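Local coordinates for putative uncharacterized protein (Coprinopsis cinerea, PDB 3W9A) that probably hydrolyses beta-glucans, serving as the catalytic domain of a fungal glycoside hydrolase of family 131, at residues F95-I100 with G225-Q230; N104-D109 with N210-W215; N158-I163 with N179-V184. All blocks are in the same frame, centred on the assembly; numbering follows the deposited sequence.

Contact 1: F95-I100 with G225-Q230; sequences FYHFSI and GPITTQ
H97 and T228 come together beside the carboxylate of E223, which takes NE2 of H97 on its OE2 and OG1 of T228 on its OE1. The two residues also touch directly: CE1 of H97 lies 3.3 Å from the backbone O of T228, which approaches the imidazole at its edge, near the ring plane. One acid from the strand that leads into 225-230 thus holds a group from each side of the contact and helps fix the turn of the imidazole. I227 packs against the rings of F95 and H97. Its CB sits over one face of the F95 ring, 3.9 Å from the centroid and 18° off the normal, a CH-pi contact displaced toward the rim. The isoleucine and phenylalanine side chains cross at about a right angle, and I227 CD1 is 3.7 Å from F95 CD2. With I227 CG1 anti to the backbone N (chi1 -169°), that atom lies 3.9 Å from NE2 of H97. Further back, CA of G225 comes to 3.5 Å from CE1 of F95. A CB at G225 would be only 3.3 Å from that ring carbon, and the glycine keeps the approach from becoming tight; the peptide bond that follows it, to P226, is cis. H97 also stacks on Y221 and touches L181. Strand 93-101 runs between strands 213-224 and 157-164 in one antiparallel sheet, and Y96 points to the sheet's other face, toward F119 and F199 of the opposing sheet. On leaving strand 213-224, the chain of 225-230 therefore covers the outer face, where I227 reaches A160 of strand 157-164 and W173 of strand 169-176.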
ATOM      1  N   PHE A  95      -2.058  -4.357 -12.754  1.00 10.30           N
ATOM      2  CA  PHE A  95      -2.943  -4.310 -11.608  1.00 10.25           C
ATOM      3  C   PHE A  95      -2.098  -4.350 -10.365  1.00  9.69           C
ATOM      4  O   PHE A  95      -1.354  -5.308 -10.130  1.00  9.01           O
ATOM      5  CB  PHE A  95      -3.931  -5.476 -11.664  1.00 10.15           C
ATOM      6  CG  PHE A  95      -4.812  -5.438 -12.881  1.00 10.68           C
ATOM      7  CD1 PHE A  95      -4.381  -5.964 -14.093  1.00 10.80           C
ATOM      8  CD2 PHE A  95      -6.063  -4.825 -12.828  1.00 11.23           C
ATOM      9  CE1 PHE A  95      -5.199  -5.904 -15.214  1.00 11.00           C
ATOM     10  CE2 PHE A  95      -6.876  -4.764 -13.949  1.00 11.14           C
ATOM     11  CZ  PHE A  95      -6.446  -5.308 -15.138  1.00 11.08           C
ATOM     12  N   TYR A  96      -2.195  -3.282  -9.588  1.00  9.66           N
ATOM     13  CA  TYR A  96      -1.372  -3.146  -8.402  1.00  9.76           C
ATOM     14  C   TYR A  96      -2.238  -3.546  -7.220  1.00 10.14           C
ATOM     15  O   TYR A  96      -3.138  -2.783  -6.824  1.00 10.17           O
ATOM     16  CB  TYR A  96      -0.900  -1.706  -8.236  1.00  9.56           C
ATOM     17  CG  TYR A  96       0.289  -1.261  -9.056  1.00  9.36           C
ATOM     18  CD1 TYR A  96       0.326  -1.423 -10.430  1.00  9.22           C
ATOM     19  CD2 TYR A  96       1.388  -0.642  -8.433  1.00  9.18           C
ATOM     20  CE1 TYR A  96       1.417  -0.988 -11.172  1.00  9.26           C
ATOM     21  CE2 TYR A  96       2.470  -0.203  -9.161  1.00  9.24           C
ATOM     22  CZ  TYR A  96       2.484  -0.367 -10.532  1.00  9.23           C
ATOM     23  OH  TYR A  96       3.583   0.083 -11.236  1.00  9.25           O
ATOM     24  N   HIS A  97      -1.978  -4.726  -6.671  1.00 10.12           N
ATOM     25  CA  HIS A  97      -2.816  -5.268  -5.593  1.00 10.44           C
ATOM     26  C   HIS A  97      -2.243  -4.985  -4.218  1.00 10.58           C
ATOM     27  O   HIS A  97      -1.014  -5.025  -4.008  1.00 10.72           O
ATOM     28  CB  HIS A  97      -2.929  -6.777  -5.692  1.00 10.53           C
ATOM     29  CG  HIS A  97      -3.752  -7.269  -6.833  1.00 11.09           C
ATOM     30  ND1 HIS A  97      -5.009  -7.798  -6.659  1.00 11.32           N
ATOM     31  CD2 HIS A  97      -3.485  -7.355  -8.157  1.00 11.33           C
ATOM     32  CE1 HIS A  97      -5.487  -8.182  -7.830  1.00 11.64           C
ATOM     33  NE2 HIS A  97      -4.589  -7.913  -8.756  1.00 11.58           N
ATOM     34  N   PHE A  98      -3.136  -4.745  -3.275  1.00 10.46           N
ATOM     35  CA  PHE A  98      -2.786  -4.729  -1.864  1.00 11.04           C
ATOM     36  C   PHE A  98      -4.057  -4.771  -1.041  1.00 11.27           C
ATOM     37  O   PHE A  98      -5.159  -4.482  -1.548  1.00 10.52           O
ATOM     38  CB  PHE A  98      -1.986  -3.478  -1.479  1.00 11.12           C
ATOM     39  CG  PHE A  98      -2.700  -2.189  -1.762  1.00 11.27           C
ATOM     40  CD1 PHE A  98      -3.387  -1.519  -0.751  1.00 11.08           C
ATOM     41  CD2 PHE A  98      -2.692  -1.646  -3.041  1.00 11.33           C
ATOM     42  CE1 PHE A  98      -4.066  -0.349  -1.018  1.00 11.12           C
ATOM     43  CE2 PHE A  98      -3.374  -0.470  -3.312  1.00 11.43           C
ATOM     44  CZ  PHE A  98      -4.052   0.180  -2.295  1.00 11.19           C
ATOM     45  N   SER A  99      -3.882  -5.110   0.233  1.00 12.05           N
ATOM     46  CA  SER A  99      -4.935  -5.055   1.238  1.00 12.66           C
ATOM     47  C   SER A  99      -4.431  -4.275   2.431  1.00 12.71           C
ATOM     48  O   SER A  99      -3.301  -4.471   2.875  1.00 12.26           O
ATOM     49  CB  SER A  99      -5.335  -6.463   1.718  1.00 13.63           C
ATOM     50  OG  SER A  99      -5.664  -7.313   0.628  1.00 15.12           O
ATOM     51  N   ILE A 100      -5.299  -3.443   2.983  1.00 12.44           N
ATOM     52  CA  ILE A 100      -4.936  -2.566   4.057  1.00 12.26           C
ATOM     53  C   ILE A 100      -6.009  -2.558   5.164  1.00 12.06           C
ATOM     54  O   ILE A 100      -7.208  -2.776   4.919  1.00 11.12           O
ATOM     55  CB  ILE A 100      -4.646  -1.166   3.471  1.00 12.77           C
ATOM     56  CG1 ILE A 100      -4.025  -0.238   4.509  1.00 13.15           C
ATOM     57  CG2 ILE A 100      -5.892  -0.521   2.900  1.00 12.82           C
ATOM     58  CD1 ILE A 100      -3.251   0.910   3.892  1.00 13.36           C
ATOM     59  N   GLY A 225      -3.044  -8.406 -16.749  1.00 14.27           N
ATOM     60  CA  GLY A 225      -4.417  -8.871 -16.882  1.00 14.59           C
ATOM     61  C   GLY A 225      -4.470 -10.304 -17.403  1.00 15.70           C
ATOM     62  O   GLY A 225      -3.457 -10.834 -17.866  1.00 16.27           O
ATOM     63  N   PRO A 226      -5.651 -10.945 -17.321  1.00 16.04           N
ATOM     64  CA  PRO A 226      -6.810 -10.345 -16.691  1.00 16.14           C
ATOM     65  C   PRO A 226      -6.693 -10.386 -15.156  1.00 15.43           C
ATOM     66  O   PRO A 226      -6.013 -11.244 -14.594  1.00 13.18           O
ATOM     67  CB  PRO A 226      -7.962 -11.212 -17.195  1.00 16.90           C
ATOM     68  CG  PRO A 226      -7.347 -12.557 -17.420  1.00 16.84           C
ATOM     69  CD  PRO A 226      -5.892 -12.336 -17.737  1.00 16.57           C
ATOM     70  N   ILE A 227      -7.344  -9.434 -14.505  1.00 15.96           N
ATOM     71  CA  ILE A 227      -7.224  -9.280 -13.049  1.00 16.20           C
ATOM     72  C   ILE A 227      -7.622 -10.560 -12.304  1.00 16.23           C
ATOM     73  O   ILE A 227      -8.562 -11.251 -12.686  1.00 16.52           O
ATOM     74  CB  ILE A 227      -8.037  -8.059 -12.544  1.00 16.02           C
ATOM     75  CG1 ILE A 227      -7.704  -7.741 -11.085  1.00 16.20           C
ATOM     76  CG2 ILE A 227      -9.545  -8.279 -12.689  1.00 16.29           C
ATOM     77  CD1 ILE A 227      -8.425  -6.511 -10.545  1.00 16.25           C
ATOM     78  N   THR A 228      -6.879 -10.881 -11.250  1.00 16.17           N
ATOM     79  CA  THR A 228      -7.275 -11.909 -10.301  1.00 16.37           C
ATOM     80  C   THR A 228      -8.212 -11.250  -9.288  1.00 16.59           C
ATOM     81  O   THR A 228      -7.805 -10.352  -8.556  1.00 15.54           O
ATOM     82  CB  THR A 228      -6.055 -12.477  -9.559  1.00 16.76           C
ATOM     83  OG1 THR A 228      -5.089 -12.955 -10.510  1.00 16.99           O
ATOM     84  CG2 THR A 228      -6.472 -13.621  -8.629  1.00 17.33           C
ATOM     85  N   THR A 229      -9.477 -11.659  -9.275  1.00 16.93           N
ATOM     86  CA  THR A 229     -10.471 -10.993  -8.428  1.00 16.91           C
ATOM     87  C   THR A 229     -10.589 -11.717  -7.094  1.00 17.08           C
ATOM     88  O   THR A 229     -10.966 -11.117  -6.089  1.00 16.03           O
ATOM     89  CB  THR A 229     -11.851 -10.977  -9.087  1.00 16.07           C
ATOM     90  OG1 THR A 229     -12.230 -12.329  -9.357  1.00 16.02           O
ATOM     91  CG2 THR A 229     -11.831 -10.175 -10.383  1.00 16.22           C
ATOM     92  N   GLN A 230     -10.250 -13.010  -7.101  1.00 18.00           N
ATOM     93  CA  GLN A 230     -10.427 -13.875  -5.939  1.00 18.56           C
ATOM     94  C   GLN A 230      -9.358 -13.577  -4.895  1.00 18.90           C
ATOM     95  O   GLN A 230      -8.162 -13.502  -5.229  1.00 18.53           O
ATOM     96  CB  GLN A 230     -10.343 -15.350  -6.362  1.00 19.19           C
ATOM     97  CG  GLN A 230     -10.258 -16.352  -5.219  1.00 19.26           C
ATOM     98  CD  GLN A 230     -10.288 -17.785  -5.703  1.00 19.39           C
ATOM     99  OE1 GLN A 230     -11.206 -18.177  -6.398  1.00 20.57           O
ATOM    100  NE2 GLN A 230      -9.283 -18.573  -5.333  1.00 19.22           N
TER

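Contact 2: N104-D109 with N210-W215; sequences NTNAPD and NPPEDW
P108 lies over one face of the W215 indole, its CG 3.3 Å above the plane and 3.7 Å from the centroid of the five-membered ring, a CH-pi contact. The indole's N-H is used at the edge: W215 NE1 meets E213 OE1 at 3.0 Å, in the ring plane. D109 N reaches the other carboxylate oxygen, E213 OE2, at 2.9 Å from above the carboxylate plane (57°), in a nearly straight bond. H114 and R205 also hold OE2. An alanine at E213 would probably leave D109 N, W215 NE1 and H114 without this acceptor and take one carboxylate from R205. The N106 amide and D214 carboxylate stand 74° apart. N106 ND2 donates to D214 OD2 at 2.8 Å from above the carboxylate plane (41°), the oxygen lying near the amide plane, while OD1 accepts a hydrogen bond from T65 OG1. D214 N bonds to N106 O at 2.8 Å, and two waters bridge the segments, from T105 O to D214 OD2 and from A107 O to P212 O. Loop 104-109, which runs from strand 93-101 of one sheet to 114-119 of the other, is thereby clasped to the start of strand 213-224, a crossing of the kind found in beta-jelly rolls.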
ATOM      1  N   ASN A 104      -8.015  -0.508  16.424  1.00 11.94           N
ATOM      2  CA  ASN A 104      -8.249   0.531  17.406  1.00 12.31           C
ATOM      3  C   ASN A 104      -6.972   0.971  18.113  1.00 12.22           C
ATOM      4  O   ASN A 104      -6.916   2.060  18.679  1.00 11.85           O
ATOM      5  CB  ASN A 104      -9.285   0.044  18.401  1.00 13.18           C
ATOM      6  CG  ASN A 104     -10.698   0.174  17.867  1.00 14.23           C
ATOM      7  OD1 ASN A 104     -10.989   1.029  17.025  1.00 15.91           O
ATOM      8  ND2 ASN A 104     -11.579  -0.645  18.369  1.00 14.86           N
ATOM      9  N   THR A 105      -5.940   0.132  18.069  1.00 12.47           N
ATOM     10  CA  THR A 105      -4.625   0.484  18.648  1.00 13.06           C
ATOM     11  C   THR A 105      -3.817   1.335  17.674  1.00 13.09           C
ATOM     12  O   THR A 105      -3.752   1.018  16.486  1.00 13.36           O
ATOM     13  CB  THR A 105      -3.834  -0.772  19.013  1.00 13.23           C
ATOM     14  OG1 THR A 105      -4.620  -1.591  19.880  1.00 14.28           O
ATOM     15  CG2 THR A 105      -2.545  -0.431  19.717  1.00 13.68           C
ATOM     16  N   ASN A 106      -3.196   2.406  18.183  1.00 13.07           N
ATOM     17  CA  ASN A 106      -2.439   3.345  17.372  1.00 13.04           C
ATOM     18  C   ASN A 106      -3.211   3.700  16.096  1.00 12.95           C
ATOM     19  O   ASN A 106      -2.667   3.667  14.997  1.00 12.76           O
ATOM     20  CB  ASN A 106      -1.054   2.772  17.015  1.00 13.60           C
ATOM     21  CG  ASN A 106      -0.157   2.606  18.230  1.00 13.65           C
ATOM     22  OD1 ASN A 106      -0.270   3.354  19.207  1.00 13.73           O
ATOM     23  ND2 ASN A 106       0.753   1.650  18.163  1.00 13.37           N
ATOM     24  N   ALA A 107      -4.492   4.022  16.271  1.00 12.79           N
ATOM     25  CA  ALA A 107      -5.391   4.258  15.156  1.00 12.52           C
ATOM     26  C   ALA A 107      -4.950   5.513  14.435  1.00 12.52           C
ATOM     27  O   ALA A 107      -4.641   6.498  15.076  1.00 13.12           O
ATOM     28  CB  ALA A 107      -6.815   4.424  15.669  1.00 12.42           C
ATOM     29  N   PRO A 108      -4.879   5.483  13.102  1.00 12.58           N
ATOM     30  CA  PRO A 108      -4.570   6.722  12.408  1.00 12.65           C
ATOM     31  C   PRO A 108      -5.495   7.883  12.825  1.00 13.18           C
ATOM     32  O   PRO A 108      -6.676   7.665  13.079  1.00 13.12           O
ATOM     33  CB  PRO A 108      -4.770   6.344  10.944  1.00 12.77           C
ATOM     34  CG  PRO A 108      -4.412   4.899  10.896  1.00 12.64           C
ATOM     35  CD  PRO A 108      -4.883   4.326  12.192  1.00 12.70           C
ATOM     36  N   ASP A 109      -4.936   9.091  12.880  1.00 13.39           N
ATOM     37  CA  ASP A 109      -5.640  10.306  13.296  1.00 13.67           C
ATOM     38  C   ASP A 109      -6.496  10.878  12.163  1.00 14.46           C
ATOM     39  O   ASP A 109      -5.956  11.455  11.217  1.00 14.13           O
ATOM     40  CB  ASP A 109      -4.607  11.338  13.730  1.00 13.42           C
ATOM     41  CG  ASP A 109      -5.213  12.575  14.347  1.00 12.99           C
ATOM     42  OD1 ASP A 109      -6.401  12.863  14.149  1.00 13.16           O
ATOM     43  OD2 ASP A 109      -4.463  13.279  15.024  1.00 12.67           O
ATOM     44  N   ASN A 210       3.149  12.810  18.202  1.00 14.66           N
ATOM     45  CA  ASN A 210       2.622  11.647  18.882  1.00 14.99           C
ATOM     46  C   ASN A 210       1.116  11.731  19.006  1.00 14.42           C
ATOM     47  O   ASN A 210       0.542  12.825  18.925  1.00 14.23           O
ATOM     48  CB  ASN A 210       3.219  11.542  20.280  1.00 16.01           C
ATOM     49  CG  ASN A 210       4.644  11.040  20.266  1.00 17.32           C
ATOM     50  OD1 ASN A 210       4.985  10.115  19.527  1.00 17.97           O
ATOM     51  ND2 ASN A 210       5.488  11.649  21.095  1.00 17.80           N
ATOM     52  N   PRO A 211       0.463  10.583  19.233  1.00 13.84           N
ATOM     53  CA  PRO A 211       1.008   9.244  19.372  1.00 13.40           C
ATOM     54  C   PRO A 211       1.250   8.575  18.024  1.00 12.84           C
ATOM     55  O   PRO A 211       0.884   9.151  16.981  1.00 12.66           O
ATOM     56  CB  PRO A 211      -0.095   8.521  20.157  1.00 13.61           C
ATOM     57  CG  PRO A 211      -1.340   9.158  19.699  1.00 13.56           C
ATOM     58  CD  PRO A 211      -1.003  10.587  19.407  1.00 13.98           C
ATOM     59  N   PRO A 212       1.829   7.360  18.030  1.00 12.86           N
ATOM     60  CA  PRO A 212       2.128   6.700  16.755  1.00 12.57           C
ATOM     61  C   PRO A 212       0.889   6.174  16.062  1.00 12.54           C
ATOM     62  O   PRO A 212      -0.165   6.051  16.685  1.00 12.48           O
ATOM     63  CB  PRO A 212       3.069   5.544  17.148  1.00 13.08           C
ATOM     64  CG  PRO A 212       3.442   5.777  18.572  1.00 13.07           C
ATOM     65  CD  PRO A 212       2.352   6.599  19.178  1.00 13.20           C
ATOM     66  N   GLU A 213       1.020   5.894  14.763  1.00 12.73           N
ATOM     67  CA  GLU A 213      -0.011   5.233  13.976  1.00 12.48           C
ATOM     68  C   GLU A 213       0.479   3.877  13.466  1.00 12.26           C
ATOM     69  O   GLU A 213       1.635   3.751  13.059  1.00 12.28           O
ATOM     70  CB  GLU A 213      -0.358   6.059  12.743  1.00 12.60           C
ATOM     71  CG  GLU A 213      -0.870   7.454  13.022  1.00 12.64           C
ATOM     72  CD  GLU A 213      -1.477   8.105  11.789  1.00 12.43           C
ATOM     73  OE1 GLU A 213      -1.285   7.571  10.674  1.00 12.12           O
ATOM     74  OE2 GLU A 213      -2.146   9.159  11.932  1.00 12.15           O
ATOM     75  N   ASP A 214      -0.400   2.873  13.487  1.00 12.05           N
ATOM     76  CA  ASP A 214      -0.148   1.591  12.829  1.00 11.71           C
ATOM     77  C   ASP A 214      -1.094   1.456  11.650  1.00 11.79           C
ATOM     78  O   ASP A 214      -2.293   1.733  11.756  1.00 11.78           O
ATOM     79  CB  ASP A 214      -0.365   0.410  13.778  1.00 11.89           C
ATOM     80  CG  ASP A 214       0.561   0.437  14.990  1.00 11.71           C
ATOM     81  OD1 ASP A 214       1.709   0.880  14.884  1.00 12.21           O
ATOM     82  OD2 ASP A 214       0.118  -0.006  16.053  1.00 11.39           O
ATOM     83  N   TRP A 215      -0.540   1.035  10.522  1.00 11.30           N
ATOM     84  CA  TRP A 215      -1.307   0.623   9.364  1.00 11.26           C
ATOM     85  C   TRP A 215      -0.864  -0.804   9.075  1.00 11.47           C
ATOM     86  O   TRP A 215       0.309  -1.141   9.285  1.00 11.50           O
ATOM     87  CB  TRP A 215      -0.973   1.522   8.168  1.00 11.23           C
ATOM     88  CG  TRP A 215      -1.375   2.967   8.334  1.00 11.31           C
ATOM     89  CD1 TRP A 215      -0.812   3.896   9.167  1.00 11.42           C
ATOM     90  CD2 TRP A 215      -2.403   3.643   7.613  1.00 11.27           C
ATOM     91  NE1 TRP A 215      -1.462   5.088   9.037  1.00 11.55           N
ATOM     92  CE2 TRP A 215      -2.441   4.964   8.084  1.00 11.39           C
ATOM     93  CE3 TRP A 215      -3.314   3.246   6.637  1.00 11.18           C
ATOM     94  CZ2 TRP A 215      -3.324   5.904   7.585  1.00 11.12           C
ATOM     95  CZ3 TRP A 215      -4.228   4.181   6.166  1.00 11.21           C
ATOM     96  CH2 TRP A 215      -4.217   5.491   6.634  1.00 11.19           C
TER
HETATM   97  O   HOH W   1      -4.231   0.921  13.603  1.00  9.13           O
HETATM   98  O   HOH W   2      -2.279  -1.472  16.042  1.00 14.52           O
HETATM   99  O   HOH W   3      -2.818   6.900  17.075  1.00  6.06           O

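Contact 3: N158-I163 with N179-V184; sequences NFAYDI and NPLVKV
The backbones of 158-163 and 179-184 run in nearly the same direction, 25° apart, yet they do not pair: CA of N158 is 7.2 Å from CA of L181, and CA of D162 is 8.7 Å from CA of K183. Side chains must span the separation. L181 does so with both methyl groups, CD2 coming to 3.7 Å from CB of N158 and CD1 to 4.0 Å from CB of A160, so the isobutyl group lies against two residues with one position between them. Strand 169-176 explains the spacing, for it pairs antiparallel with 157-164 and with 182-189, and the three consecutive strands form a beta-meander at one end of a jelly-roll sheet. K183 reaches past the middle strand, touching its W173. With CG anti to the backbone N (chi1 -167°) and the rest of the chain extended, the lysine crosses the D162 side chain at about a right angle. Its NZ forms a salt bridge with D162 OD2 at 2.9 Å, meeting the oxygen from far above the carboxylate plane (62°). The same OD2 accepts a hydrogen bond from NE1 of W173, and with two donors the charge on this oxygen of a buried aspartate is likely to be well compensated.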
ATOM      1  N   ASN A 158      -9.478  -4.506   0.517  1.00 12.36           N
ATOM      2  CA  ASN A 158      -8.738  -5.036  -0.616  1.00 12.34           C
ATOM      3  C   ASN A 158      -8.839  -4.053  -1.731  1.00 11.66           C
ATOM      4  O   ASN A 158      -9.921  -3.525  -1.989  1.00 11.79           O
ATOM      5  CB  ASN A 158      -9.321  -6.363  -1.104  1.00 12.48           C
ATOM      6  CG  ASN A 158      -9.525  -7.357   0.011  1.00 13.03           C
ATOM      7  OD1 ASN A 158     -10.636  -7.909   0.195  1.00 13.90           O
ATOM      8  ND2 ASN A 158      -8.461  -7.619   0.757  1.00 12.92           N
ATOM      9  N   PHE A 159      -7.725  -3.813  -2.408  1.00 11.31           N
ATOM     10  CA  PHE A 159      -7.711  -2.948  -3.574  1.00 10.97           C
ATOM     11  C   PHE A 159      -6.864  -3.503  -4.684  1.00 11.09           C
ATOM     12  O   PHE A 159      -5.885  -4.245  -4.452  1.00 11.09           O
ATOM     13  CB  PHE A 159      -7.150  -1.580  -3.239  1.00 11.02           C
ATOM     14  CG  PHE A 159      -7.953  -0.811  -2.223  1.00 11.12           C
ATOM     15  CD1 PHE A 159      -9.098  -0.122  -2.602  1.00 11.45           C
ATOM     16  CD2 PHE A 159      -7.556  -0.757  -0.904  1.00 11.23           C
ATOM     17  CE1 PHE A 159      -9.831   0.616  -1.682  1.00 11.43           C
ATOM     18  CE2 PHE A 159      -8.277  -0.031   0.029  1.00 11.24           C
ATOM     19  CZ  PHE A 159      -9.414   0.669  -0.364  1.00 11.49           C
ATOM     20  N   ALA A 160      -7.234  -3.117  -5.895  1.00 10.72           N
ATOM     21  CA  ALA A 160      -6.296  -3.103  -6.996  1.00 10.79           C
ATOM     22  C   ALA A 160      -6.465  -1.837  -7.838  1.00 11.20           C
ATOM     23  O   ALA A 160      -7.589  -1.432  -8.204  1.00 10.71           O
ATOM     24  CB  ALA A 160      -6.411  -4.366  -7.835  1.00 10.73           C
ATOM     25  N   TYR A 161      -5.331  -1.186  -8.112  1.00 11.54           N
ATOM     26  CA  TYR A 161      -5.271  -0.117  -9.078  1.00 11.54           C
ATOM     27  C   TYR A 161      -5.154  -0.756 -10.470  1.00 11.94           C
ATOM     28  O   TYR A 161      -4.223  -1.489 -10.760  1.00 12.19           O
ATOM     29  CB  TYR A 161      -4.071   0.801  -8.829  1.00 11.57           C
ATOM     30  CG  TYR A 161      -3.957   1.457  -7.464  1.00 11.41           C
ATOM     31  CD1 TYR A 161      -5.068   1.644  -6.632  1.00 11.46           C
ATOM     32  CD2 TYR A 161      -2.730   1.927  -7.020  1.00 11.27           C
ATOM     33  CE1 TYR A 161      -4.950   2.267  -5.396  1.00 11.56           C
ATOM     34  CE2 TYR A 161      -2.601   2.565  -5.802  1.00 11.47           C
ATOM     35  CZ  TYR A 161      -3.707   2.733  -4.983  1.00 11.62           C
ATOM     36  OH  TYR A 161      -3.553   3.361  -3.759  1.00 12.01           O
ATOM     37  N   ASP A 162      -6.134  -0.480 -11.315  1.00 12.43           N
ATOM     38  CA  ASP A 162      -6.203  -0.989 -12.676  1.00 13.02           C
ATOM     39  C   ASP A 162      -5.613   0.113 -13.524  1.00 12.98           C
ATOM     40  O   ASP A 162      -6.315   1.073 -13.852  1.00 12.77           O
ATOM     41  CB  ASP A 162      -7.688  -1.207 -13.003  1.00 13.73           C
ATOM     42  CG  ASP A 162      -7.941  -1.686 -14.419  1.00 14.33           C
ATOM     43  OD1 ASP A 162      -7.134  -1.412 -15.330  1.00 14.67           O
ATOM     44  OD2 ASP A 162      -8.987  -2.356 -14.600  1.00 14.88           O
ATOM     45  N   ILE A 163      -4.317   0.007 -13.832  1.00 13.06           N
ATOM     46  CA  ILE A 163      -3.593   1.093 -14.482  1.00 13.31           C
ATOM     47  C   ILE A 163      -3.338   0.727 -15.943  1.00 13.73           C
ATOM     48  O   ILE A 163      -2.750  -0.321 -16.241  1.00 13.68           O
ATOM     49  CB  ILE A 163      -2.258   1.422 -13.769  1.00 13.43           C
ATOM     50  CG1 ILE A 163      -2.512   1.730 -12.281  1.00 13.53           C
ATOM     51  CG2 ILE A 163      -1.588   2.613 -14.425  1.00 13.44           C
ATOM     52  CD1 ILE A 163      -1.259   1.861 -11.438  1.00 13.47           C
ATOM     53  N   ASN A 179     -14.043 -11.234   0.217  1.00 16.43           N
ATOM     54  CA  ASN A 179     -14.916 -11.083  -0.951  1.00 16.82           C
ATOM     55  C   ASN A 179     -14.101 -10.719  -2.180  1.00 16.34           C
ATOM     56  O   ASN A 179     -13.083 -10.041  -2.063  1.00 15.97           O
ATOM     57  CB  ASN A 179     -15.971 -10.000  -0.708  1.00 17.71           C
ATOM     58  CG  ASN A 179     -16.807 -10.268   0.529  1.00 18.57           C
ATOM     59  OD1 ASN A 179     -17.105  -9.361   1.301  1.00 20.68           O
ATOM     60  ND2 ASN A 179     -17.165 -11.517   0.732  1.00 18.60           N
ATOM     61  N   PRO A 180     -14.539 -11.168  -3.365  1.00 16.44           N
ATOM     62  CA  PRO A 180     -13.714 -10.892  -4.547  1.00 16.25           C
ATOM     63  C   PRO A 180     -13.757  -9.433  -4.961  1.00 16.02           C
ATOM     64  O   PRO A 180     -14.765  -8.749  -4.734  1.00 15.69           O
ATOM     65  CB  PRO A 180     -14.333 -11.773  -5.635  1.00 17.00           C
ATOM     66  CG  PRO A 180     -15.732 -12.054  -5.157  1.00 16.92           C
ATOM     67  CD  PRO A 180     -15.643 -12.104  -3.657  1.00 16.69           C
ATOM     68  N   LEU A 181     -12.674  -8.963  -5.571  1.00 15.24           N
ATOM     69  CA  LEU A 181     -12.609  -7.609  -6.080  1.00 15.09           C
ATOM     70  C   LEU A 181     -13.680  -7.362  -7.150  1.00 15.16           C
ATOM     71  O   LEU A 181     -13.915  -8.199  -8.024  1.00 14.51           O
ATOM     72  CB  LEU A 181     -11.218  -7.331  -6.677  1.00 14.79           C
ATOM     73  CG  LEU A 181     -10.044  -7.339  -5.691  1.00 14.91           C
ATOM     74  CD1 LEU A 181      -8.706  -7.364  -6.426  1.00 14.90           C
ATOM     75  CD2 LEU A 181     -10.127  -6.141  -4.758  1.00 14.93           C
ATOM     76  N   VAL A 182     -14.321  -6.205  -7.045  1.00 15.95           N
ATOM     77  CA  VAL A 182     -15.248  -5.711  -8.052  1.00 16.76           C
ATOM     78  C   VAL A 182     -14.691  -4.366  -8.488  1.00 16.99           C
ATOM     79  O   VAL A 182     -14.088  -3.646  -7.669  1.00 16.97           O
ATOM     80  CB  VAL A 182     -16.684  -5.577  -7.479  1.00 16.80           C
ATOM     81  CG1 VAL A 182     -17.658  -5.022  -8.512  1.00 17.17           C
ATOM     82  CG2 VAL A 182     -17.184  -6.926  -6.985  1.00 16.75           C
ATOM     83  N   LYS A 183     -14.861  -4.037  -9.768  1.00 16.91           N
ATOM     84  CA  LYS A 183     -14.422  -2.750 -10.295  1.00 17.12           C
ATOM     85  C   LYS A 183     -15.413  -1.646  -9.890  1.00 17.76           C
ATOM     86  O   LYS A 183     -16.513  -1.554 -10.426  1.00 17.89           O
ATOM     87  CB  LYS A 183     -14.242  -2.801 -11.815  1.00 16.94           C
ATOM     88  CG  LYS A 183     -13.489  -1.600 -12.366  1.00 17.02           C
ATOM     89  CD  LYS A 183     -13.040  -1.784 -13.812  1.00 16.77           C
ATOM     90  CE  LYS A 183     -12.108  -0.655 -14.255  1.00 16.58           C
ATOM     91  NZ  LYS A 183     -11.371  -0.936 -15.525  1.00 16.20           N
ATOM     92  N   VAL A 184     -15.010  -0.813  -8.938  1.00 17.68           N
ATOM     93  CA  VAL A 184     -15.894   0.210  -8.351  1.00 17.87           C
ATOM     94  C   VAL A 184     -15.704   1.583  -8.991  1.00 18.02           C
ATOM     95  O   VAL A 184     -16.590   2.443  -8.925  1.00 18.90           O
ATOM     96  CB  VAL A 184     -15.693   0.314  -6.819  1.00 17.83           C
ATOM     97  CG1 VAL A 184     -16.311  -0.891  -6.128  1.00 17.61           C
ATOM     98  CG2 VAL A 184     -14.210   0.436  -6.461  1.00 17.52           C
TER

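After its first strands the chain runs through 93-101, enters the loop 104-109, and much later returns through 158-163 and 179-184 before reaching 210-215 and 225-230. The three closures nest without crossing: contact 3 closes the shortest loop, spanning strands 157-164 and 182-189 across 169-176; contact 2 encloses it, joining the loop between the two sheets to the start of strand 213-224; contact 1 encloses both. Contacts 1 and 3 have centres about 6 Å apart; T229 O and L181 N, 2.8 Å apart, probably form a hydrogen bond that ties the segment after the last strand to the turn leading into strand 182-189. Contact 2 lies about 27 Å from contact 1, centre to centre, yet I100 CD1 packs 3.6 Å from W215 CE3.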